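Polyketide synthase (Synechococcus sp., PDB 4GOX) probably transfers a sulfonate group from PAPS to a polyketide intermediate, as the sulfotransferase domain of a modular olefin synthase. Local coordinates at residues L154-H157 against P158-I162; P272-A275 against D276-R279. All coordinates share one frame; numbering follows the deposited sequence.

Interaction 1 of 2, residues L154-H157 against P158-I162; sequences LVRH and PYAVI. With A3P (adenosine-3'-5'-diphosphate), chain B.
At the strand-to-helix turn of the sulfotransferase fold that presents Arg156 to the nucleotide, parallel strand 149-155 ends and helix 158-167 begins, with His157 as its N-cap. The His157 ring accepts a capping bond from the backbone: Tyr159 N lies 3.1 Å from His157 ND1, at the ring edge and close to the imidazole plane (10° out of it). The other ring nitrogen, NE2, is bonded to the Asp301 carbonyl, and the two bonds together fix the rotation of the ring. Pro158 CD sits over one of its faces. The imidazole also turns an edge to the face of the Tyr159 ring in an offset edge-to-face pair, centroids 5.2 Å apart and planes at 60°, with CE1 of His157 3.6 Å from CG of Tyr159. The backbone adds a second bond across the cap, as Val161 N donates to His157 O at 3.1 Å and closes the first helical turn. Arg156 runs out as an extended chain, CG anti to its own N (chi1 -169°), and lays one guanidinium face over Ala160; its CB meets CG2 of Val161 at 3.8 Å. The far end reaches A3P, the nucleotide product left by PAPS. NH2 also bonds the Leu274 carbonyl and NH1 that of Arg34. Both terminal nitrogens make weak bonds to the ribose hydroxyl, Arg156 NH1 lying 3.0 Å and Arg156 NH2 3.2 Å from A3P O2'.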
loop_
_atom_site.group_PDB
_atom_site.type_symbol
_atom_site.label_atom_id
_atom_site.label_comp_id
_atom_site.label_asym_id
_atom_site.label_seq_id
_atom_site.Cartn_x
_atom_site.Cartn_y
_atom_site.Cartn_z
ATOM N N LEU A 154 -3.371 -6.993 1.136
ATOM C CA LEU A 154 -3.390 -7.133 2.590
ATOM C C LEU A 154 -4.811 -6.916 3.068
ATOM O O LEU A 154 -5.438 -5.922 2.706
ATOM C CB LEU A 154 -2.372 -6.165 3.244
ATOM C CG LEU A 154 -2.379 -6.042 4.764
ATOM C CD1 LEU A 154 -2.011 -7.356 5.444
ATOM C CD2 LEU A 154 -1.433 -4.975 5.184
ATOM N N VAL A 155 -5.354 -7.892 3.813
ATOM C CA VAL A 155 -6.746 -7.854 4.277
ATOM C C VAL A 155 -6.813 -7.899 5.781
ATOM O O VAL A 155 -6.092 -8.687 6.409
ATOM C CB VAL A 155 -7.643 -8.974 3.660
ATOM C CG1 VAL A 155 -9.125 -8.700 3.920
ATOM C CG2 VAL A 155 -7.400 -9.130 2.156
ATOM N N ARG A 156 -7.726 -7.085 6.355
ATOM C CA ARG A 156 -8.014 -7.046 7.798
ATOM C C ARG A 156 -9.512 -7.203 7.999
ATOM O O ARG A 156 -10.295 -6.904 7.093
ATOM C CB ARG A 156 -7.474 -5.773 8.471
ATOM C CG ARG A 156 -7.531 -5.831 10.014
ATOM C CD ARG A 156 -6.929 -4.586 10.624
ATOM N NE ARG A 156 -6.853 -4.677 12.079
ATOM C CZ ARG A 156 -6.494 -3.670 12.867
ATOM N NH1 ARG A 156 -6.218 -2.481 12.352
ATOM N NH2 ARG A 156 -6.433 -3.838 14.178
ATOM N N HIS A 157 -9.905 -7.718 9.165
ATOM C CA HIS A 157 -11.290 -7.965 9.563
ATOM C C HIS A 157 -12.116 -6.688 9.379
ATOM O O HIS A 157 -11.616 -5.629 9.775
ATOM C CB HIS A 157 -11.332 -8.431 11.026
ATOM C CG HIS A 157 -12.632 -9.069 11.402
ATOM N ND1 HIS A 157 -13.780 -8.317 11.582
ATOM C CD2 HIS A 157 -12.930 -10.374 11.585
ATOM C CE1 HIS A 157 -14.735 -9.186 11.876
ATOM N NE2 HIS A 157 -14.269 -10.434 11.894
ATOM N N PRO A 158 -13.325 -6.729 8.722
ATOM C CA PRO A 158 -14.101 -5.484 8.526
ATOM C C PRO A 158 -14.367 -4.700 9.830
ATOM O O PRO A 158 -14.232 -3.471 9.819
ATOM C CB PRO A 158 -15.416 -5.977 7.879
ATOM C CG PRO A 158 -15.504 -7.452 8.217
ATOM C CD PRO A 158 -14.049 -7.892 8.169
ATOM N N TYR A 159 -14.679 -5.410 10.961
ATOM C CA TYR A 159 -14.951 -4.809 12.283
ATOM C C TYR A 159 -13.771 -4.016 12.788
ATOM O O TYR A 159 -13.970 -2.926 13.322
ATOM C CB TYR A 159 -15.295 -5.883 13.350
ATOM C CG TYR A 159 -16.684 -6.485 13.293
ATOM C CD1 TYR A 159 -17.551 -6.195 12.247
ATOM C CD2 TYR A 159 -17.130 -7.349 14.285
ATOM C CE1 TYR A 159 -18.837 -6.725 12.205
ATOM C CE2 TYR A 159 -18.416 -7.890 14.252
ATOM C CZ TYR A 159 -19.266 -7.579 13.205
ATOM O OH TYR A 159 -20.535 -8.110 13.148
ATOM N N ALA A 160 -12.541 -4.569 12.647
ATOM C CA ALA A 160 -11.311 -3.904 13.099
ATOM C C ALA A 160 -11.032 -2.667 12.270
ATOM O O ALA A 160 -10.713 -1.632 12.836
ATOM C CB ALA A 160 -10.137 -4.856 13.038
ATOM N N VAL A 161 -11.222 -2.749 10.933
ATOM C CA VAL A 161 -11.025 -1.595 10.045
ATOM C C VAL A 161 -12.029 -0.462 10.399
ATOM O O VAL A 161 -11.616 0.687 10.566
ATOM C CB VAL A 161 -11.090 -2.009 8.558
ATOM C CG1 VAL A 161 -11.260 -0.797 7.645
ATOM C CG2 VAL A 161 -9.862 -2.830 8.164
ATOM N N ILE A 162 -13.320 -0.813 10.541
ATOM C CA ILE A 162 -14.426 0.109 10.845
ATOM C C ILE A 162 -14.168 0.859 12.141
ATOM O O ILE A 162 -14.194 2.086 12.135
ATOM C CB ILE A 162 -15.832 -0.564 10.788
ATOM C CG1 ILE A 162 -16.178 -0.977 9.349
ATOM C CG2 ILE A 162 -16.912 0.374 11.353
ATOM C CD1 ILE A 162 -17.221 -2.081 9.223
HETATM P P1 A3P B . -4.945 1.430 14.954
HETATM O O1P A3P B . -6.156 2.297 14.711
HETATM O O2P A3P B . -3.741 2.249 15.368
HETATM O O3P A3P B . -5.200 0.168 15.732
HETATM P P2 A3P B . -2.646 1.221 8.068
HETATM O O4P A3P B . -3.022 0.395 6.870
HETATM O O5P A3P B . -3.386 2.510 8.254
HETATM O O6P A3P B . -1.150 1.323 8.251
HETATM O "O5'" A3P B . -3.099 0.358 9.342
HETATM C "C5'" A3P B . -3.136 0.944 10.654
HETATM C "C4'" A3P B . -3.294 -0.167 11.687
HETATM O "O4'" A3P B . -2.214 -1.090 11.650
HETATM C "C3'" A3P B . -3.304 0.308 13.127
HETATM O "O3'" A3P B . -4.574 0.839 13.488
HETATM C "C2'" A3P B . -2.920 -0.936 13.898
HETATM O "O2'" A3P B . -4.060 -1.704 14.294
HETATM C "C1'" A3P B . -2.094 -1.748 12.914
HETATM N N9 A3P B . -0.692 -1.701 13.389
HETATM C C8 A3P B . 0.129 -0.614 13.318
HETATM N N7 A3P B . 1.330 -0.880 13.880
HETATM C C5 A3P B . 1.278 -2.150 14.322
HETATM C C6 A3P B . 2.200 -3.043 15.049
HETATM N N6 A3P B . 3.433 -2.596 15.352
HETATM N N1 A3P B . 1.784 -4.302 15.340
HETATM C C2 A3P B . 0.550 -4.752 14.997
HETATM N N3 A3P B . -0.362 -3.975 14.368
HETATM C C4 A3P B . -0.057 -2.694 14.006
#

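Interaction 2 of 2, residues P272-A275 against D276-R279. With A3P (adenosine-3'-5'-diphosphate), chain B.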
loop_
_atom_site.group_PDB
_atom_site.type_symbol
_atom_site.label_atom_id
_atom_site.label_comp_id
_atom_site.label_asym_id
_atom_site.label_seq_id
_atom_site.Cartn_x
_atom_site.Cartn_y
_atom_site.Cartn_z
ATOM N N PRO A 272 0.543 -8.787 18.544
ATOM C CA PRO A 272 -0.541 -9.728 18.205
ATOM C C PRO A 272 -1.897 -9.398 18.826
ATOM O O PRO A 272 -2.900 -9.948 18.383
ATOM C CB PRO A 272 -0.008 -11.075 18.694
ATOM C CG PRO A 272 0.924 -10.728 19.804
ATOM C CD PRO A 272 1.540 -9.411 19.442
ATOM N N ALA A 273 -1.931 -8.524 19.850
ATOM C CA ALA A 273 -3.178 -8.119 20.510
ATOM C C ALA A 273 -4.053 -7.241 19.592
ATOM O O ALA A 273 -5.277 -7.298 19.688
ATOM C CB ALA A 273 -2.874 -7.391 21.810
ATOM N N LEU A 274 -3.430 -6.458 18.685
ATOM C CA LEU A 274 -4.158 -5.591 17.747
ATOM C C LEU A 274 -5.010 -6.359 16.739
ATOM O O LEU A 274 -5.998 -5.811 16.248
ATOM C CB LEU A 274 -3.254 -4.542 17.076
ATOM C CG LEU A 274 -2.577 -3.538 18.016
ATOM C CD1 LEU A 274 -1.466 -2.826 17.326
ATOM C CD2 LEU A 274 -3.572 -2.524 18.582
ATOM N N ALA A 275 -4.675 -7.644 16.484
ATOM C CA ALA A 275 -5.451 -8.529 15.609
ATOM C C ALA A 275 -6.824 -8.795 16.226
ATOM O O ALA A 275 -7.830 -8.668 15.538
ATOM C CB ALA A 275 -4.725 -9.851 15.410
ATOM N N ASP A 276 -6.865 -9.096 17.542
ATOM C CA ASP A 276 -8.082 -9.416 18.286
ATOM C C ASP A 276 -8.953 -8.215 18.710
ATOM O O ASP A 276 -9.820 -8.364 19.573
ATOM C CB ASP A 276 -7.756 -10.355 19.467
ATOM C CG ASP A 276 -7.119 -11.670 19.049
ATOM O OD1 ASP A 276 -6.019 -11.984 19.554
ATOM O OD2 ASP A 276 -7.716 -12.381 18.207
ATOM N N LYS A 277 -8.751 -7.042 18.074
ATOM C CA LYS A 277 -9.545 -5.824 18.312
ATOM C C LYS A 277 -11.018 -6.032 17.880
ATOM O O LYS A 277 -11.930 -5.650 18.625
ATOM C CB LYS A 277 -8.928 -4.620 17.566
ATOM C CG LYS A 277 -8.845 -3.351 18.418
ATOM C CD LYS A 277 -7.597 -3.313 19.305
ATOM C CE LYS A 277 -7.547 -2.070 20.156
ATOM N NZ LYS A 277 -6.275 -1.976 20.922
ATOM N N TRP A 278 -11.236 -6.700 16.704
ATOM C CA TRP A 278 -12.552 -7.030 16.137
ATOM C C TRP A 278 -13.480 -7.800 17.076
ATOM O O TRP A 278 -14.674 -7.916 16.776
ATOM C CB TRP A 278 -12.403 -7.815 14.824
ATOM C CG TRP A 278 -11.723 -9.146 14.942
ATOM C CD1 TRP A 278 -10.419 -9.422 14.649
ATOM C CD2 TRP A 278 -12.343 -10.410 15.235
ATOM N NE1 TRP A 278 -10.165 -10.763 14.821
ATOM C CE2 TRP A 278 -11.328 -11.394 15.192
ATOM C CE3 TRP A 278 -13.651 -10.803 15.577
ATOM C CZ2 TRP A 278 -11.576 -12.744 15.499
ATOM C CZ3 TRP A 278 -13.891 -12.136 15.894
ATOM C CH2 TRP A 278 -12.862 -13.089 15.851
ATOM N N ARG A 279 -12.915 -8.369 18.177
ATOM C CA ARG A 279 -13.596 -9.189 19.176
ATOM C C ARG A 279 -14.291 -8.369 20.254
ATOM O O ARG A 279 -15.385 -8.742 20.690
ATOM C CB ARG A 279 -12.627 -10.195 19.810
ATOM C CG ARG A 279 -11.887 -11.067 18.803
ATOM C CD ARG A 279 -11.351 -12.318 19.457
ATOM N NE ARG A 279 -10.488 -13.080 18.554
ATOM C CZ ARG A 279 -10.219 -14.374 18.693
ATOM N NH1 ARG A 279 -10.744 -15.066 19.698
ATOM N NH2 ARG A 279 -9.424 -14.989 17.826
HETATM P P1 A3P B . -4.945 1.430 14.954
HETATM O O1P A3P B . -6.156 2.297 14.711
HETATM O O2P A3P B . -3.741 2.249 15.368
HETATM O O3P A3P B . -5.200 0.168 15.732
HETATM P P2 A3P B . -2.646 1.221 8.068
HETATM O O4P A3P B . -3.022 0.395 6.870
HETATM O O5P A3P B . -3.386 2.510 8.254
HETATM O O6P A3P B . -1.150 1.323 8.251
HETATM O "O5'" A3P B . -3.099 0.358 9.342
HETATM C "C5'" A3P B . -3.136 0.944 10.654
HETATM C "C4'" A3P B . -3.294 -0.167 11.687
HETATM O "O4'" A3P B . -2.214 -1.090 11.650
HETATM C "C3'" A3P B . -3.304 0.308 13.127
HETATM O "O3'" A3P B . -4.574 0.839 13.488
HETATM C "C2'" A3P B . -2.920 -0.936 13.898
HETATM O "O2'" A3P B . -4.060 -1.704 14.294
HETATM C "C1'" A3P B . -2.094 -1.748 12.914
HETATM N N9 A3P B . -0.692 -1.701 13.389
HETATM C C8 A3P B . 0.129 -0.614 13.318
HETATM N N7 A3P B . 1.330 -0.880 13.880
HETATM C C5 A3P B . 1.278 -2.150 14.322
HETATM C C6 A3P B . 2.200 -3.043 15.049
HETATM N N6 A3P B . 3.433 -2.596 15.352
HETATM N N1 A3P B . 1.784 -4.302 15.340
HETATM C C2 A3P B . 0.550 -4.752 14.997
HETATM N N3 A3P B . -0.362 -3.975 14.368
HETATM C C4 A3P B . -0.057 -2.694 14.006
#
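Residues 272-279 form a short helical turn running into a 3-10 segment, part of the stretch between helices 220-231 and 289-297 that borders the A3P pocket of the sulfotransferase fold. Hydrogen bonding along the backbone is slight: Asp276 N gives a weak bond to Ala273 O, 3.2 Å away, with an N-H...O angle of 124°. Van der Waals contact is carried by Leu274, whose two methyl branches serve different partners. CD1 lies against the adenine, 3.4 Å from N3 of A3P, while CD2 meets the side chain of Lys277, 3.6 Å from its NZ. Leu274 and Lys277 run alongside each other in the same direction, and the lysine, bent at chi2 (84°), folds its aliphatic part back along the leucine; its CB also packs 3.4 Å from Leu274 O. Lys277 additionally touches Glu163 of helix 158-167. Charge pairing comes one turn on, in a salt bridge of 2.9 Å between Arg279 NE and Asp276 OD2. The same arginine covers the indole of Trp278, whose CG stands between the backbone N and the carbonyl carbon (chi1 62°) and whose ring, beyond this turn, stacks with that of His157. Over the centre of that indole face, CG of Arg279 sits 3.4 Å above the plane.

Interactions 1 and 2, with centres about 10 Å apart, lie on the same side of the chain's centre and both touch A3P. Their polar join is a probable hydrogen bond of 2.9 Å from Arg156 NH2 to Leu274 O, which ties the arginine at the ribose O2' to the residue beside the adenine. On the far side from the nucleotide, Trp278 packs into the helix start, its CB 3.6 Å from His157 ND1 and its O 3.5 Å from Tyr159 CD2. Thus 272-279 covers the 154-162 turn, and each contributes one residue to the nucleotide pocket, Leu274 and Arg156 respectively.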